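Local atomic coordinates of nudix hydrolase DR_0079 (Deinococcus radiodurans, PDB entry 2O5F), a protein that hydrolyses nucleoside di- and triphosphates to monophosphates with the help of magnesium, with a marked preference for CDP and CTP. Residues W31-Q45 against S113-P127. Numbering follows the deposited sequence.
Sequences WERVRVVNAFLRNSQ and SSFMCVYELRSDATP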
ATOM      1  N   TRP A  31      11.375  -9.218   4.219  1.00 24.20           N
ATOM      2  CA  TRP A  31      10.043  -8.621   4.124  1.00 24.79           C
ATOM      3  C   TRP A  31       8.889  -9.531   4.516  1.00 22.82           C
ATOM      4  O   TRP A  31       7.843  -9.051   4.971  1.00 21.32           O
ATOM      5  CB  TRP A  31       9.813  -8.049   2.721  1.00 26.09           C
ATOM      6  CG  TRP A  31      10.625  -6.805   2.482  1.00 28.10           C
ATOM      7  CD1 TRP A  31      11.715  -6.677   1.668  1.00 30.10           C
ATOM      8  CD2 TRP A  31      10.454  -5.532   3.125  1.00 28.53           C
ATOM      9  NE1 TRP A  31      12.236  -5.405   1.765  1.00 30.87           N
ATOM     10  CE2 TRP A  31      11.481  -4.682   2.652  1.00 30.08           C
ATOM     11  CE3 TRP A  31       9.530  -5.025   4.052  1.00 27.65           C
ATOM     12  CZ2 TRP A  31      11.616  -3.356   3.083  1.00 31.09           C
ATOM     13  CZ3 TRP A  31       9.665  -3.700   4.480  1.00 28.83           C
ATOM     14  CH2 TRP A  31      10.699  -2.883   3.992  1.00 29.30           C
ATOM     15  N   GLU A  32       9.074 -10.837   4.354  1.00 22.09           N
ATOM     16  CA  GLU A  32       8.029 -11.796   4.707  1.00 24.25           C
ATOM     17  C   GLU A  32       7.891 -11.933   6.225  1.00 23.12           C
ATOM     18  O   GLU A  32       6.987 -12.619   6.724  1.00 22.87           O
ATOM     19  CB  GLU A  32       8.334 -13.169   4.097  1.00 25.44           C
ATOM     20  CG  GLU A  32       9.647 -13.774   4.576  1.00 27.45           C
ATOM     21  CD  GLU A  32      10.811 -13.517   3.631  1.00 32.42           C
ATOM     22  OE1 GLU A  32      10.847 -12.449   2.975  1.00 32.82           O
ATOM     23  OE2 GLU A  32      11.706 -14.386   3.565  1.00 34.12           O
ATOM     24  N   ARG A  33       8.792 -11.282   6.954  1.00 23.54           N
ATOM     25  CA  ARG A  33       8.777 -11.331   8.412  1.00 24.82           C
ATOM     26  C   ARG A  33       8.316 -10.018   9.039  1.00 24.07           C
ATOM     27  O   ARG A  33       8.427  -9.831  10.252  1.00 22.98           O
ATOM     28  CB  ARG A  33      10.167 -11.705   8.935  1.00 27.34           C
ATOM     29  CG  ARG A  33      10.608 -13.093   8.515  1.00 30.10           C
ATOM     30  CD  ARG A  33      12.024 -13.395   8.970  1.00 34.90           C
ATOM     31  NE  ARG A  33      12.433 -14.736   8.566  1.00 38.24           N
ATOM     32  CZ  ARG A  33      13.650 -15.236   8.765  1.00 41.39           C
ATOM     33  NH1 ARG A  33      14.583 -14.504   9.366  1.00 41.34           N
ATOM     34  NH2 ARG A  33      13.937 -16.466   8.360  1.00 41.00           N
ATOM     35  N   VAL A  34       7.807  -9.108   8.210  1.00 21.90           N
ATOM     36  CA  VAL A  34       7.312  -7.825   8.704  1.00 21.72           C
ATOM     37  C   VAL A  34       5.946  -7.472   8.119  1.00 21.70           C
ATOM     38  O   VAL A  34       5.447  -8.150   7.213  1.00 20.78           O
ATOM     39  CB  VAL A  34       8.298  -6.669   8.414  1.00 23.31           C
ATOM     40  CG1 VAL A  34       9.645  -6.960   9.076  1.00 21.65           C
ATOM     41  CG2 VAL A  34       8.469  -6.474   6.911  1.00 21.63           C
ATOM     42  N   ARG A  35       5.353  -6.401   8.645  1.00 22.40           N
ATOM     43  CA  ARG A  35       4.028  -5.951   8.224  1.00 22.62           C
ATOM     44  C   ARG A  35       4.038  -4.604   7.494  1.00 21.74           C
ATOM     45  O   ARG A  35       4.789  -3.692   7.843  1.00 19.38           O
ATOM     46  CB  ARG A  35       3.101  -5.865   9.452  1.00 23.76           C
ATOM     47  CG  ARG A  35       3.206  -7.090  10.359  1.00 26.76           C
ATOM     48  CD  ARG A  35       2.008  -7.324  11.289  1.00 31.66           C
ATOM     49  NE  ARG A  35       1.995  -6.476  12.468  1.00 33.54           N
ATOM     50  CZ  ARG A  35       1.420  -6.797  13.628  1.00 32.98           C
ATOM     51  NH1 ARG A  35       0.795  -7.962  13.794  1.00 32.26           N
ATOM     52  NH2 ARG A  35       1.476  -5.943  14.635  1.00 31.87           N
ATOM     53  N   VAL A  36       3.210  -4.502   6.462  1.00 18.80           N
ATOM     54  CA  VAL A  36       3.070  -3.268   5.698  1.00 18.21           C
ATOM     55  C   VAL A  36       1.581  -3.004   5.493  1.00 17.97           C
ATOM     56  O   VAL A  36       0.749  -3.877   5.737  1.00 20.81           O
ATOM     57  CB  VAL A  36       3.744  -3.362   4.300  1.00 18.41           C
ATOM     58  CG1 VAL A  36       5.241  -3.624   4.459  1.00 18.34           C
ATOM     59  CG2 VAL A  36       3.090  -4.465   3.469  1.00 20.79           C
ATOM     60  N   VAL A  37       1.249  -1.795   5.065  1.00 19.40           N
ATOM     61  CA  VAL A  37      -0.137  -1.451   4.781  1.00 20.22           C
ATOM     62  C   VAL A  37      -0.147  -0.926   3.351  1.00 19.07           C
ATOM     63  O   VAL A  37       0.836  -0.350   2.879  1.00 18.21           O
ATOM     64  CB  VAL A  37      -0.694  -0.355   5.738  1.00 20.50           C
ATOM     65  CG1 VAL A  37      -1.086  -0.969   7.078  1.00 23.73           C
ATOM     66  CG2 VAL A  37       0.348   0.739   5.950  1.00 24.33           C
ATOM     67  N   ASN A  38      -1.256  -1.154   2.660  1.00 18.09           N
ATOM     68  CA  ASN A  38      -1.415  -0.703   1.291  1.00 18.92           C
ATOM     69  C   ASN A  38      -2.861  -0.259   1.168  1.00 19.36           C
ATOM     70  O   ASN A  38      -3.745  -0.825   1.814  1.00 22.20           O
ATOM     71  CB  ASN A  38      -1.125  -1.838   0.303  1.00 19.88           C
ATOM     72  CG  ASN A  38       0.367  -2.094   0.122  1.00 18.33           C
ATOM     73  OD1 ASN A  38       1.110  -1.209  -0.283  1.00 19.55           O
ATOM     74  ND2 ASN A  38       0.804  -3.309   0.423  1.00 20.09           N
ATOM     75  N   ALA A  39      -3.102   0.770   0.371  1.00 18.88           N
ATOM     76  CA  ALA A  39      -4.466   1.245   0.185  1.00 18.41           C
ATOM     77  C   ALA A  39      -4.643   1.808  -1.205  1.00 19.05           C
ATOM     78  O   ALA A  39      -3.690   2.259  -1.839  1.00 19.24           O
ATOM     79  CB  ALA A  39      -4.812   2.306   1.227  1.00 15.73           C
ATOM     80  N   PHE A  40      -5.884   1.747  -1.668  1.00 18.31           N
ATOM     81  CA  PHE A  40      -6.259   2.251  -2.965  1.00 18.16           C
ATOM     82  C   PHE A  40      -7.328   3.305  -2.751  1.00 19.34           C
ATOM     83  O   PHE A  40      -8.241   3.118  -1.947  1.00 20.27           O
ATOM     84  CB  PHE A  40      -6.833   1.132  -3.834  1.00 20.99           C
ATOM     85  CG  PHE A  40      -5.806   0.170  -4.342  1.00 21.35           C
ATOM     86  CD1 PHE A  40      -4.888   0.563  -5.305  1.00 21.20           C
ATOM     87  CD2 PHE A  40      -5.760  -1.136  -3.864  1.00 23.03           C
ATOM     88  CE1 PHE A  40      -3.929  -0.334  -5.794  1.00 22.52           C
ATOM     89  CE2 PHE A  40      -4.802  -2.041  -4.344  1.00 25.09           C
ATOM     90  CZ  PHE A  40      -3.887  -1.633  -5.312  1.00 23.93           C
ATOM     91  N   LEU A  41      -7.189   4.416  -3.455  1.00 18.98           N
ATOM     92  CA  LEU A  41      -8.162   5.494  -3.404  1.00 19.21           C
ATOM     93  C   LEU A  41      -9.016   5.264  -4.651  1.00 19.90           C
ATOM     94  O   LEU A  41      -8.504   5.328  -5.769  1.00 17.82           O
ATOM     95  CB  LEU A  41      -7.448   6.842  -3.497  1.00 18.57           C
ATOM     96  CG  LEU A  41      -8.328   8.095  -3.553  1.00 21.80           C
ATOM     97  CD1 LEU A  41      -9.036   8.278  -2.215  1.00 20.88           C
ATOM     98  CD2 LEU A  41      -7.467   9.315  -3.860  1.00 21.98           C
ATOM     99  N   ARG A  42     -10.304   4.979  -4.474  1.00 19.84           N
ATOM    100  CA  ARG A  42     -11.174   4.744  -5.625  1.00 20.51           C
ATOM    101  C   ARG A  42     -12.309   5.760  -5.700  1.00 19.20           C
ATOM    102  O   ARG A  42     -12.962   6.052  -4.696  1.00 20.65           O
ATOM    103  CB  ARG A  42     -11.765   3.329  -5.582  1.00 24.21           C
ATOM    104  CG  ARG A  42     -12.598   2.986  -6.815  1.00 30.13           C
ATOM    105  CD  ARG A  42     -13.271   1.630  -6.694  1.00 35.23           C
ATOM    106  NE  ARG A  42     -14.117   1.562  -5.506  1.00 41.08           N
ATOM    107  CZ  ARG A  42     -14.905   0.537  -5.201  1.00 42.67           C
ATOM    108  NH1 ARG A  42     -14.964  -0.521  -6.002  1.00 45.25           N
ATOM    109  NH2 ARG A  42     -15.633   0.565  -4.091  1.00 44.40           N
ATOM    110  N   ASN A  43     -12.545   6.297  -6.892  1.00 19.87           N
ATOM    111  CA  ASN A  43     -13.606   7.276  -7.064  1.00 19.09           C
ATOM    112  C   ASN A  43     -14.929   6.617  -7.458  1.00 20.71           C
ATOM    113  O   ASN A  43     -15.038   5.395  -7.514  1.00 19.30           O
ATOM    114  CB  ASN A  43     -13.208   8.344  -8.091  1.00 16.19           C
ATOM    115  CG  ASN A  43     -12.967   7.785  -9.492  1.00 16.48           C
ATOM    116  OD1 ASN A  43     -13.422   6.695  -9.836  1.00 18.92           O
ATOM    117  ND2 ASN A  43     -12.256   8.557 -10.317  1.00 20.75           N
ATOM    118  N   SER A  44     -15.934   7.442  -7.731  1.00 22.14           N
ATOM    119  CA  SER A  44     -17.252   6.940  -8.094  1.00 24.36           C
ATOM    120  C   SER A  44     -17.287   6.411  -9.523  1.00 26.13           C
ATOM    121  O   SER A  44     -18.290   5.851  -9.961  1.00 26.69           O
ATOM    122  CB  SER A  44     -18.287   8.049  -7.916  1.00 20.64           C
ATOM    123  OG  SER A  44     -17.900   9.213  -8.609  1.00 23.87           O
ATOM    124  N   GLN A  45     -16.185   6.592 -10.244  1.00 26.45           N
ATOM    125  CA  GLN A  45     -16.074   6.126 -11.619  1.00 26.72           C
ATOM    126  C   GLN A  45     -15.412   4.750 -11.679  1.00 27.76           C
ATOM    127  O   GLN A  45     -15.244   4.182 -12.753  1.00 27.88           O
ATOM    128  CB  GLN A  45     -15.268   7.143 -12.436  1.00 31.91           C
ATOM    129  CG  GLN A  45     -16.031   8.426 -12.768  1.00 35.54           C
ATOM    130  CD  GLN A  45     -15.154   9.674 -12.701  1.00 40.33           C
ATOM    131  OE1 GLN A  45     -15.099  10.362 -11.671  1.00 41.68           O
ATOM    132  NE2 GLN A  45     -14.450   9.963 -13.794  1.00 40.23           N
ATOM    133  N   SER A 113       4.900  -9.525  -0.874  1.00 19.31           N
ATOM    134  CA  SER A 113       6.124  -9.375  -0.076  1.00 21.00           C
ATOM    135  C   SER A 113       6.084  -9.483   1.456  1.00 21.50           C
ATOM    136  O   SER A 113       7.011 -10.030   2.058  1.00 22.94           O
ATOM    137  CB  SER A 113       6.782  -8.048  -0.441  1.00 22.61           C
ATOM    138  OG  SER A 113       5.894  -6.979  -0.191  1.00 25.87           O
ATOM    139  N   SER A 114       5.036  -8.949   2.076  1.00 22.23           N
ATOM    140  CA  SER A 114       4.905  -8.943   3.530  1.00 19.40           C
ATOM    141  C   SER A 114       3.478  -9.197   3.976  1.00 20.44           C
ATOM    142  O   SER A 114       2.563  -9.283   3.163  1.00 22.28           O
ATOM    143  CB  SER A 114       5.303  -7.573   4.094  1.00 21.39           C
ATOM    144  OG  SER A 114       6.543  -7.129   3.605  1.00 20.74           O
ATOM    145  N   PHE A 115       3.302  -9.304   5.290  1.00 19.25           N
ATOM    146  CA  PHE A 115       1.981  -9.458   5.860  1.00 18.08           C
ATOM    147  C   PHE A 115       1.366  -8.091   5.646  1.00 20.35           C
ATOM    148  O   PHE A 115       2.055  -7.071   5.731  1.00 21.69           O
ATOM    149  CB  PHE A 115       2.088  -9.791   7.345  1.00 19.51           C
ATOM    150  CG  PHE A 115       2.268 -11.254   7.605  1.00 17.91           C
ATOM    151  CD1 PHE A 115       1.170 -12.107   7.593  1.00 19.29           C
ATOM    152  CD2 PHE A 115       3.531 -11.789   7.820  1.00 18.66           C
ATOM    153  CE1 PHE A 115       1.326 -13.475   7.789  1.00 19.99           C
ATOM    154  CE2 PHE A 115       3.697 -13.159   8.017  1.00 21.17           C
ATOM    155  CZ  PHE A 115       2.584 -14.003   8.002  1.00 19.46           C
ATOM    156  N   MET A 116       0.077  -8.045   5.355  1.00 21.14           N
ATOM    157  CA  MET A 116      -0.515  -6.754   5.105  1.00 22.72           C
ATOM    158  C   MET A 116      -2.016  -6.679   5.186  1.00 23.07           C
ATOM    159  O   MET A 116      -2.731  -7.677   5.073  1.00 23.32           O
ATOM    160  CB  MET A 116      -0.108  -6.270   3.713  1.00 23.23           C
ATOM    161  CG  MET A 116      -0.562  -7.191   2.585  1.00 23.56           C
ATOM    162  SD  MET A 116      -0.146  -6.534   0.949  1.00 25.59           S
ATOM    163  CE  MET A 116       1.601  -6.885   0.834  1.00 22.64           C
ATOM    164  N   CYS A 117      -2.474  -5.459   5.399  1.00 22.29           N
ATOM    165  CA  CYS A 117      -3.884  -5.178   5.393  1.00 23.26           C
ATOM    166  C   CYS A 117      -3.972  -4.183   4.247  1.00 22.72           C
ATOM    167  O   CYS A 117      -3.153  -3.257   4.151  1.00 21.54           O
ATOM    168  CB  CYS A 117      -4.350  -4.519   6.685  1.00 23.90           C
ATOM    169  SG  CYS A 117      -6.138  -4.293   6.714  1.00 31.92           S
ATOM    170  N   VAL A 118      -4.945  -4.401   3.371  1.00 20.94           N
ATOM    171  CA  VAL A 118      -5.174  -3.535   2.225  1.00 20.88           C
ATOM    172  C   VAL A 118      -6.492  -2.823   2.507  1.00 21.54           C
ATOM    173  O   VAL A 118      -7.472  -3.451   2.908  1.00 21.88           O
ATOM    174  CB  VAL A 118      -5.300  -4.347   0.914  1.00 19.79           C
ATOM    175  CG1 VAL A 118      -5.311  -3.410  -0.291  1.00 17.88           C
ATOM    176  CG2 VAL A 118      -4.153  -5.341   0.806  1.00 20.53           C
ATOM    177  N   TYR A 119      -6.498  -1.511   2.315  1.00 21.22           N
ATOM    178  CA  TYR A 119      -7.681  -0.697   2.564  1.00 20.17           C
ATOM    179  C   TYR A 119      -8.165  -0.036   1.292  1.00 21.52           C
ATOM    180  O   TYR A 119      -7.431   0.059   0.310  1.00 21.55           O
ATOM    181  CB  TYR A 119      -7.342   0.410   3.557  1.00 19.50           C
ATOM    182  CG  TYR A 119      -6.843  -0.079   4.883  1.00 21.38           C
ATOM    183  CD1 TYR A 119      -7.735  -0.474   5.883  1.00 21.89           C
ATOM    184  CD2 TYR A 119      -5.473  -0.150   5.149  1.00 23.26           C
ATOM    185  CE1 TYR A 119      -7.275  -0.921   7.112  1.00 24.90           C
ATOM    186  CE2 TYR A 119      -5.007  -0.598   6.376  1.00 24.29           C
ATOM    187  CZ  TYR A 119      -5.910  -0.979   7.350  1.00 26.20           C
ATOM    188  OH  TYR A 119      -5.445  -1.414   8.572  1.00 27.48           O
ATOM    189  N   GLU A 120      -9.408   0.426   1.312  1.00 21.32           N
ATOM    190  CA  GLU A 120      -9.945   1.146   0.172  1.00 22.84           C
ATOM    191  C   GLU A 120     -10.468   2.474   0.712  1.00 23.97           C
ATOM    192  O   GLU A 120     -11.273   2.499   1.643  1.00 24.76           O
ATOM    193  CB  GLU A 120     -11.078   0.373  -0.507  1.00 25.18           C
ATOM    194  CG  GLU A 120     -11.673   1.126  -1.688  1.00 26.16           C
ATOM    195  CD  GLU A 120     -12.754   0.347  -2.409  1.00 28.73           C
ATOM    196  OE1 GLU A 120     -13.837   0.145  -1.815  1.00 32.27           O
ATOM    197  OE2 GLU A 120     -12.510  -0.072  -3.563  1.00 27.11           O
ATOM    198  N   LEU A 121      -9.977   3.570   0.143  1.00 22.84           N
ATOM    199  CA  LEU A 121     -10.380   4.915   0.535  1.00 25.42           C
ATOM    200  C   LEU A 121     -11.307   5.406  -0.575  1.00 25.22           C
ATOM    201  O   LEU A 121     -11.023   5.199  -1.755  1.00 26.73           O
ATOM    202  CB  LEU A 121      -9.144   5.821   0.627  1.00 28.55           C
ATOM    203  CG  LEU A 121      -9.150   7.047   1.547  1.00 32.94           C
ATOM    204  CD1 LEU A 121      -9.174   6.578   2.998  1.00 32.97           C
ATOM    205  CD2 LEU A 121      -7.894   7.894   1.301  1.00 34.65           C
ATOM    206  N   ARG A 122     -12.419   6.040  -0.208  1.00 26.20           N
ATOM    207  CA  ARG A 122     -13.363   6.544  -1.205  1.00 25.46           C
ATOM    208  C   ARG A 122     -13.327   8.068  -1.322  1.00 24.50           C
ATOM    209  O   ARG A 122     -13.532   8.779  -0.337  1.00 24.22           O
ATOM    210  CB  ARG A 122     -14.797   6.105  -0.860  1.00 29.82           C
ATOM    211  CG  ARG A 122     -15.009   4.603  -0.714  1.00 32.22           C
ATOM    212  CD  ARG A 122     -14.453   3.845  -1.910  1.00 35.92           C
ATOM    213  NE  ARG A 122     -14.929   4.400  -3.173  1.00 40.09           N
ATOM    214  CZ  ARG A 122     -16.161   4.243  -3.643  1.00 42.31           C
ATOM    215  NH1 ARG A 122     -17.051   3.537  -2.956  1.00 42.86           N
ATOM    216  NH2 ARG A 122     -16.504   4.801  -4.794  1.00 43.31           N
ATOM    217  N   SER A 123     -13.078   8.558  -2.534  1.00 22.36           N
ATOM    218  CA  SER A 123     -13.038   9.987  -2.797  1.00 22.44           C
ATOM    219  C   SER A 123     -12.980  10.284  -4.283  1.00 23.03           C
ATOM    220  O   SER A 123     -12.332   9.561  -5.044  1.00 22.72           O
ATOM    221  CB  SER A 123     -11.822  10.638  -2.137  1.00 24.32           C
ATOM    222  OG  SER A 123     -11.802  12.037  -2.402  1.00 25.22           O
ATOM    223  N   ASP A 124     -13.663  11.345  -4.699  1.00 21.97           N
ATOM    224  CA  ASP A 124     -13.637  11.744  -6.098  1.00 23.47           C
ATOM    225  C   ASP A 124     -12.640  12.879  -6.289  1.00 22.59           C
ATOM    226  O   ASP A 124     -12.378  13.293  -7.408  1.00 25.08           O
ATOM    227  CB  ASP A 124     -15.029  12.186  -6.561  1.00 27.14           C
ATOM    228  CG  ASP A 124     -15.920  11.013  -6.922  1.00 29.54           C
ATOM    229  OD1 ASP A 124     -15.550  10.249  -7.829  1.00 35.27           O
ATOM    230  OD2 ASP A 124     -16.986  10.850  -6.302  1.00 35.94           O
ATOM    231  N   ALA A 125     -12.082  13.375  -5.189  1.00 22.74           N
ATOM    232  CA  ALA A 125     -11.120  14.463  -5.257  1.00 23.23           C
ATOM    233  C   ALA A 125      -9.707  13.944  -5.487  1.00 23.75           C
ATOM    234  O   ALA A 125      -9.316  12.904  -4.947  1.00 23.22           O
ATOM    235  CB  ALA A 125     -11.157  15.281  -3.969  1.00 24.42           C
ATOM    236  N   THR A 126      -8.946  14.669  -6.302  1.00 24.81           N
ATOM    237  CA  THR A 126      -7.562  14.297  -6.561  1.00 24.68           C
ATOM    238  C   THR A 126      -6.787  14.785  -5.344  1.00 23.66           C
ATOM    239  O   THR A 126      -6.902  15.943  -4.950  1.00 23.01           O
ATOM    240  CB  THR A 126      -7.013  14.981  -7.814  1.00 26.25           C
ATOM    241  OG1 THR A 126      -7.743  14.535  -8.964  1.00 27.62           O
ATOM    242  CG2 THR A 126      -5.534  14.643  -7.991  1.00 26.50           C
ATOM    243  N   PRO A 127      -5.999  13.899  -4.722  1.00 21.65           N
ATOM    244  CA  PRO A 127      -5.207  14.233  -3.539  1.00 21.86           C
ATOM    245  C   PRO A 127      -4.137  15.295  -3.780  1.00 21.29           C
ATOM    246  O   PRO A 127      -3.549  15.373  -4.864  1.00 20.66           O
ATOM    247  CB  PRO A 127      -4.566  12.900  -3.154  1.00 21.00           C
ATOM    248  CG  PRO A 127      -5.487  11.883  -3.734  1.00 24.42           C
ATOM    249  CD  PRO A 127      -5.847  12.477  -5.061  1.00 22.60           C
TER
HETATM  250  O   HOH W   1       9.146 -11.282   0.873  1.00 36.65           O
HETATM  251  O   HOH W   2     -12.274  11.573  -9.551  1.00 32.12           O
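Leu41 and Leu121 sit abreast on the paired strands 35-42 and 115-122, with Leu41 CD1 3.7 Å from Leu121 CD2, and they open the tightly packed face of this parallel pairing. The other branch of Leu41, CD2, reaches end-on to Pro127 CG, at 3.2 Å, closer than carbon atoms usually come. On the same face Ala39 CB rests on Tyr119 CB, while Val37 CG1 touches the ring edge of Tyr119, a ring also stacked on Phe82 of helix 78-90. Backbone bonds hold the two strands together beneath these side chains, among them Leu121 N to Phe40 O at 2.8 Å.

The opposite face is polar where Arg42, Glu120 and Arg122 meet. Arg42 runs out extended from its backbone N (chi1 -176°) and turns at chi3, laying one guanidinium face over the carboxylate of Glu120. Arg42 NH2 lies 2.9 Å from Glu120 OE1, a salt bridge of charge alone, since no N-H points at the oxygen; Glu120 is also bound by Arg100 and Tyr167. Arg122 folds back at chi2 and chi3, and its NE gives Arg42 O a nearly straight 3.0 Å bond in the guanidinium plane, with a weak second bond from NH2 to Asn43 O. A leucine in its place has no N-H to offer from its side chain, and the carbonyls of Arg42 and Asn43 would probably lose these grips, leaving Arg42 O to lean on the weak bond from Ser123 N and the loop that starts at Asn43 less firmly tied. In that more open loop, exposed Ser44 gives both N and OG to Asp124 OD1, from opposite faces of the carboxylate, the hydroxyl at 2.7 Å.

Such a parallel pair at the centre of a mixed sheet, flanked by helices, is characteristic of the Nudix fold; here Val37 lies beside Glu85, an inferred magnesium ligand of the Nudix box.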